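Local coordinates for protein SVS_variant_AS1 (Streptomyces sp. CWA1, PDB 6TJA) that is an engineered ancestral terpene cyclase, related to spiroviolene synthase, that probably turns a linear prenyl diphosphate into a polycyclic terpene with the help of magnesium, at residues F59-R72 and P190-E202. Sequence-based numbering, arbitrary orientation.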
loop_
_atom_site.group_PDB
_atom_site.type_symbol
_atom_site.label_atom_id
_atom_site.label_comp_id
_atom_site.label_asym_id
_atom_site.label_seq_id
_atom_site.Cartn_x
_atom_site.Cartn_y
_atom_site.Cartn_z
ATOM N N PHE A 59 11.037 -23.344 1.362
ATOM C CA PHE A 59 10.733 -22.294 0.362
ATOM C C PHE A 59 11.646 -21.089 0.622
ATOM O O PHE A 59 12.400 -20.753 -0.276
ATOM C CB PHE A 59 9.244 -21.959 0.387
ATOM C CG PHE A 59 8.834 -20.852 -0.536
ATOM C CD1 PHE A 59 8.483 -21.128 -1.838
ATOM C CD2 PHE A 59 8.787 -19.544 -0.089
ATOM C CE1 PHE A 59 8.091 -20.104 -2.687
ATOM C CE2 PHE A 59 8.371 -18.527 -0.933
ATOM C CZ PHE A 59 8.045 -18.806 -2.238
ATOM N N PHE A 60 11.588 -20.443 1.785
ATOM C CA PHE A 60 12.253 -19.133 1.950
ATOM C C PHE A 60 13.753 -19.305 2.234
ATOM O O PHE A 60 14.483 -18.345 1.965
ATOM C CB PHE A 60 11.579 -18.247 2.989
ATOM C CG PHE A 60 11.886 -16.787 2.733
ATOM C CD1 PHE A 60 11.380 -16.155 1.609
ATOM C CD2 PHE A 60 12.727 -16.076 3.565
ATOM C CE1 PHE A 60 11.700 -14.835 1.331
ATOM C CE2 PHE A 60 12.998 -14.744 3.316
ATOM C CZ PHE A 60 12.478 -14.124 2.207
ATOM N N ALA A 61 14.192 -20.487 2.684
ATOM C CA ALA A 61 15.618 -20.852 2.836
ATOM C C ALA A 61 16.318 -20.827 1.469
ATOM O O ALA A 61 17.567 -20.721 1.412
ATOM C CB ALA A 61 15.715 -22.209 3.513
ATOM N N ARG A 62 15.544 -20.967 0.397
ATOM C CA ARG A 62 16.005 -20.821 -1.006
ATOM C C ARG A 62 16.067 -19.351 -1.450
ATOM O O ARG A 62 16.817 -19.062 -2.405
ATOM C CB ARG A 62 15.099 -21.625 -1.928
ATOM C CG ARG A 62 15.116 -23.116 -1.621
ATOM C CD ARG A 62 14.013 -23.756 -2.448
ATOM N NE ARG A 62 13.895 -25.177 -2.208
ATOM C CZ ARG A 62 14.669 -26.094 -2.762
ATOM N NH1 ARG A 62 15.603 -25.741 -3.628
ATOM N NH2 ARG A 62 14.499 -27.365 -2.461
ATOM N N PHE A 63 15.354 -18.464 -0.793
ATOM C CA PHE A 63 15.377 -17.054 -1.124
ATOM C C PHE A 63 16.557 -16.364 -0.470
ATOM O O PHE A 63 17.129 -15.507 -1.032
ATOM C CB PHE A 63 14.093 -16.375 -0.667
ATOM C CG PHE A 63 12.958 -16.540 -1.599
ATOM C CD1 PHE A 63 12.533 -17.784 -1.963
ATOM C CD2 PHE A 63 12.331 -15.449 -2.128
ATOM C CE1 PHE A 63 11.500 -17.946 -2.830
ATOM C CE2 PHE A 63 11.296 -15.597 -3.002
ATOM C CZ PHE A 63 10.874 -16.846 -3.346
ATOM N N ALA A 64 16.919 -16.800 0.722
ATOM C CA ALA A 64 18.002 -16.210 1.478
ATOM C C ALA A 64 18.922 -17.305 2.005
ATOM O O ALA A 64 19.005 -17.543 3.176
ATOM C CB ALA A 64 17.428 -15.397 2.605
ATOM N N PRO A 65 19.623 -17.958 1.111
ATOM C CA PRO A 65 20.424 -19.090 1.532
ATOM C C PRO A 65 21.717 -18.815 2.298
ATOM O O PRO A 65 22.311 -19.755 2.663
ATOM C CB PRO A 65 20.660 -19.844 0.238
ATOM C CG PRO A 65 20.612 -18.812 -0.806
ATOM C CD PRO A 65 19.747 -17.699 -0.325
ATOM N N THR A 66 22.136 -17.576 2.504
ATOM C CA THR A 66 23.360 -17.275 3.290
ATOM C C THR A 66 23.023 -16.332 4.444
ATOM O O THR A 66 23.959 -15.799 5.046
ATOM C CB THR A 66 24.472 -16.760 2.379
ATOM O OG1 THR A 66 24.089 -15.463 1.926
ATOM C CG2 THR A 66 24.706 -17.683 1.206
ATOM N N ALA A 67 21.736 -16.187 4.774
ATOM C CA ALA A 67 21.252 -15.400 5.931
ATOM C C ALA A 67 22.101 -15.750 7.156
ATOM O O ALA A 67 22.108 -16.949 7.551
ATOM C CB ALA A 67 19.799 -15.708 6.171
ATOM N N ALA A 68 22.781 -14.754 7.732
ATOM C CA ALA A 68 23.798 -14.955 8.794
ATOM C C ALA A 68 23.094 -15.278 10.113
ATOM O O ALA A 68 23.635 -16.084 10.888
ATOM C CB ALA A 68 24.703 -13.739 8.889
ATOM N N ASP A 69 21.912 -14.715 10.328
ATOM C CA ASP A 69 21.106 -14.854 11.531
ATOM C C ASP A 69 19.881 -15.721 11.333
ATOM O O ASP A 69 18.955 -15.338 10.683
ATOM C CB ASP A 69 20.658 -13.478 11.960
ATOM C CG ASP A 69 20.089 -13.446 13.326
ATOM O OD1 ASP A 69 19.714 -14.468 13.862
ATOM O OD2 ASP A 69 20.017 -12.353 13.865
ATOM N N GLU A 70 19.889 -16.860 11.986
ATOM C CA GLU A 70 18.822 -17.811 11.919
ATOM C C GLU A 70 17.484 -17.288 12.380
ATOM O O GLU A 70 16.467 -17.755 11.964
ATOM C CB GLU A 70 19.183 -18.968 12.784
ATOM C CG GLU A 70 19.337 -20.247 12.057
ATOM C CD GLU A 70 20.267 -21.187 12.777
ATOM O OE1 GLU A 70 21.433 -21.224 12.413
ATOM O OE2 GLU A 70 19.829 -21.873 13.700
ATOM N N ASP A 71 17.504 -16.343 13.281
ATOM C CA ASP A 71 16.266 -15.815 13.742
ATOM C C ASP A 71 15.624 -14.978 12.668
ATOM O O ASP A 71 14.449 -14.868 12.627
ATOM C CB ASP A 71 16.426 -15.000 15.014
ATOM C CG ASP A 71 17.079 -15.756 16.130
ATOM O OD1 ASP A 71 16.955 -16.957 16.254
ATOM O OD2 ASP A 71 17.734 -15.108 16.910
ATOM N N ARG A 72 16.414 -14.380 11.809
ATOM C CA ARG A 72 15.859 -13.541 10.710
ATOM C C ARG A 72 15.240 -14.453 9.653
ATOM O O ARG A 72 14.162 -14.121 9.163
ATOM C CB ARG A 72 16.919 -12.633 10.103
ATOM C CG ARG A 72 17.336 -11.491 11.014
ATOM C CD ARG A 72 18.487 -10.764 10.355
ATOM N NE ARG A 72 18.874 -9.573 11.074
ATOM C CZ ARG A 72 18.594 -8.314 10.736
ATOM N NH1 ARG A 72 17.817 -7.999 9.697
ATOM N NH2 ARG A 72 19.091 -7.355 11.496
ATOM N N PRO A 190 5.266 -8.826 -0.752
ATOM C CA PRO A 190 5.730 -9.009 0.621
ATOM C C PRO A 190 6.727 -10.166 0.778
ATOM O O PRO A 190 7.512 -10.086 1.680
ATOM C CB PRO A 190 4.403 -9.221 1.356
ATOM C CG PRO A 190 3.541 -9.910 0.343
ATOM C CD PRO A 190 3.837 -9.133 -0.904
ATOM N N THR A 191 6.691 -11.191 -0.084
ATOM C CA THR A 191 7.698 -12.283 -0.092
ATOM C C THR A 191 9.103 -11.710 -0.384
ATOM O O THR A 191 10.063 -11.966 0.399
ATOM C CB THR A 191 7.331 -13.412 -1.069
ATOM O OG1 THR A 191 6.063 -13.918 -0.692
ATOM C CG2 THR A 191 8.308 -14.565 -1.051
ATOM N N PHE A 192 9.231 -10.954 -1.468
ATOM C CA PHE A 192 10.509 -10.390 -1.951
ATOM C C PHE A 192 10.964 -9.268 -1.006
ATOM O O PHE A 192 12.198 -9.087 -0.803
ATOM C CB PHE A 192 10.358 -10.038 -3.433
ATOM C CG PHE A 192 10.498 -11.238 -4.338
ATOM C CD1 PHE A 192 11.729 -11.838 -4.529
ATOM C CD2 PHE A 192 9.408 -11.823 -4.939
ATOM C CE1 PHE A 192 11.879 -12.943 -5.353
ATOM C CE2 PHE A 192 9.551 -12.935 -5.761
ATOM C CZ PHE A 192 10.790 -13.485 -5.976
ATOM N N ALA A 193 10.018 -8.563 -0.386
ATOM C CA ALA A 193 10.325 -7.428 0.520
ATOM C C ALA A 193 10.897 -7.968 1.840
ATOM O O ALA A 193 11.337 -7.148 2.619
ATOM C CB ALA A 193 9.090 -6.569 0.784
ATOM N N MET A 194 10.848 -9.280 2.103
ATOM C CA MET A 194 11.491 -9.894 3.299
ATOM C C MET A 194 12.961 -10.278 3.044
ATOM O O MET A 194 13.607 -10.674 4.013
ATOM C CB MET A 194 10.761 -11.158 3.735
ATOM C CG MET A 194 9.348 -10.920 4.160
ATOM S SD MET A 194 8.778 -12.387 4.971
ATOM C CE MET A 194 8.619 -13.558 3.628
ATOM N N LEU A 195 13.500 -10.158 1.845
ATOM C CA LEU A 195 14.893 -10.496 1.577
ATOM C C LEU A 195 15.878 -9.734 2.456
ATOM O O LEU A 195 16.708 -10.301 3.065
ATOM C CB LEU A 195 15.246 -10.322 0.111
ATOM C CG LEU A 195 14.789 -11.324 -0.936
ATOM C CD1 LEU A 195 14.933 -10.872 -2.372
ATOM C CD2 LEU A 195 15.387 -12.697 -0.745
ATOM N N GLU A 196 15.713 -8.436 2.506
ATOM C CA GLU A 196 16.494 -7.515 3.272
ATOM C C GLU A 196 16.477 -7.830 4.745
ATOM O O GLU A 196 17.434 -7.671 5.424
ATOM C CB GLU A 196 15.816 -6.178 3.131
ATOM C CG GLU A 196 16.552 -5.191 2.336
ATOM C CD GLU A 196 16.075 -3.826 2.624
ATOM O OE1 GLU A 196 14.995 -3.470 2.212
ATOM O OE2 GLU A 196 16.811 -3.104 3.248
ATOM N N ILE A 197 15.313 -8.214 5.210
ATOM C CA ILE A 197 15.041 -8.558 6.633
ATOM C C ILE A 197 15.768 -9.869 6.959
ATOM O O ILE A 197 16.375 -9.953 8.032
ATOM C CB ILE A 197 13.522 -8.584 6.899
ATOM C CG1 ILE A 197 12.912 -7.191 6.670
ATOM C CG2 ILE A 197 13.229 -9.097 8.292
ATOM C CD1 ILE A 197 11.426 -7.132 6.833
ATOM N N ALA A 198 15.727 -10.860 6.110
ATOM C CA ALA A 198 16.375 -12.108 6.408
ATOM C C ALA A 198 17.893 -11.975 6.463
ATOM O O ALA A 198 18.543 -12.432 7.338
ATOM C CB ALA A 198 16.003 -13.134 5.382
ATOM N N THR A 199 18.368 -11.243 5.493
ATOM C CA THR A 199 19.728 -10.969 5.159
ATOM C C THR A 199 20.452 -9.901 5.996
ATOM O O THR A 199 21.591 -10.016 6.253
ATOM C CB THR A 199 19.611 -10.638 3.666
ATOM O OG1 THR A 199 20.019 -11.727 2.857
ATOM C CG2 THR A 199 20.186 -9.447 3.267
ATOM N N GLY A 200 19.753 -8.874 6.430
ATOM C CA GLY A 200 20.338 -7.808 7.195
ATOM C C GLY A 200 20.991 -6.717 6.387
ATOM O O GLY A 200 21.372 -5.718 6.893
ATOM N N ALA A 201 21.111 -6.942 5.103
ATOM C CA ALA A 201 21.751 -6.009 4.156
ATOM C C ALA A 201 20.748 -4.883 3.801
ATOM O O ALA A 201 20.082 -5.021 2.779
ATOM C CB ALA A 201 22.280 -6.815 2.973
ATOM N N GLU A 202 20.673 -3.795 4.587
ATOM C CA GLU A 202 19.756 -2.638 4.322
ATOM C C GLU A 202 20.094 -1.913 2.999
ATOM O O GLU A 202 21.135 -1.210 2.921
ATOM C CB GLU A 202 19.729 -1.618 5.461
ATOM C CG GLU A 202 18.564 -0.622 5.290
ATOM C CD GLU A 202 18.418 0.540 6.279
ATOM O OE1 GLU A 202 19.431 0.896 6.981
ATOM O OE2 GLU A 202 17.288 1.094 6.358
HETATM O O HOH W 1 22.875 -13.324 3.184
HETATM O O HOH W 2 23.201 -12.366 5.901
HETATM O O HOH W 3 20.702 -12.546 8.787
#
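The Phe-60 ring lies between Met-194 CE, over one face at 4.2 Å from the ring centroid, and Phe-63 CB on the opposite face; Ala-198 CB meets its edge. Met-194 bends at chi3 (-71°), which carries its methyl over the ring as a CH-pi contact, while Met-194 SD stands farther off above the ring, 5.2 Å from the Phe-60 ring centroid, a Met-aromatic contact. Phe-63 CE2 in turn sits on one face of Phe-192, 3.6 Å from Phe-192 CE1, with the ring planes oblique at 46°. Thr-191 CG2 lies at the edge of the Phe-59 ring, near its plane, 4.0 Å from Phe-59 CE2, while Thr-191 OG1 turns back to Gly-187 O. In this all-helical terpene synthase fold, the end of helix 56-61 and the connection that follows it toward helix 70-91 are thereby packed against the short helices 188-192 and 195-199. Beyond the aromatic cluster the contact becomes polar: Arg-72 NH1 donates to Ile-197 O at 2.9 Å, nearly straight (171°), and Gly-200 CA lies over a guanidinium face. A leucine in place of Arg-72 would probably leave Ile-197 O, near the end of helix 195-199, without this donor. Two waters join the backbones, one linking Asp-69 N (2.9 Å) to Ala-198 O, the other Ala-68 N to Thr-199 O.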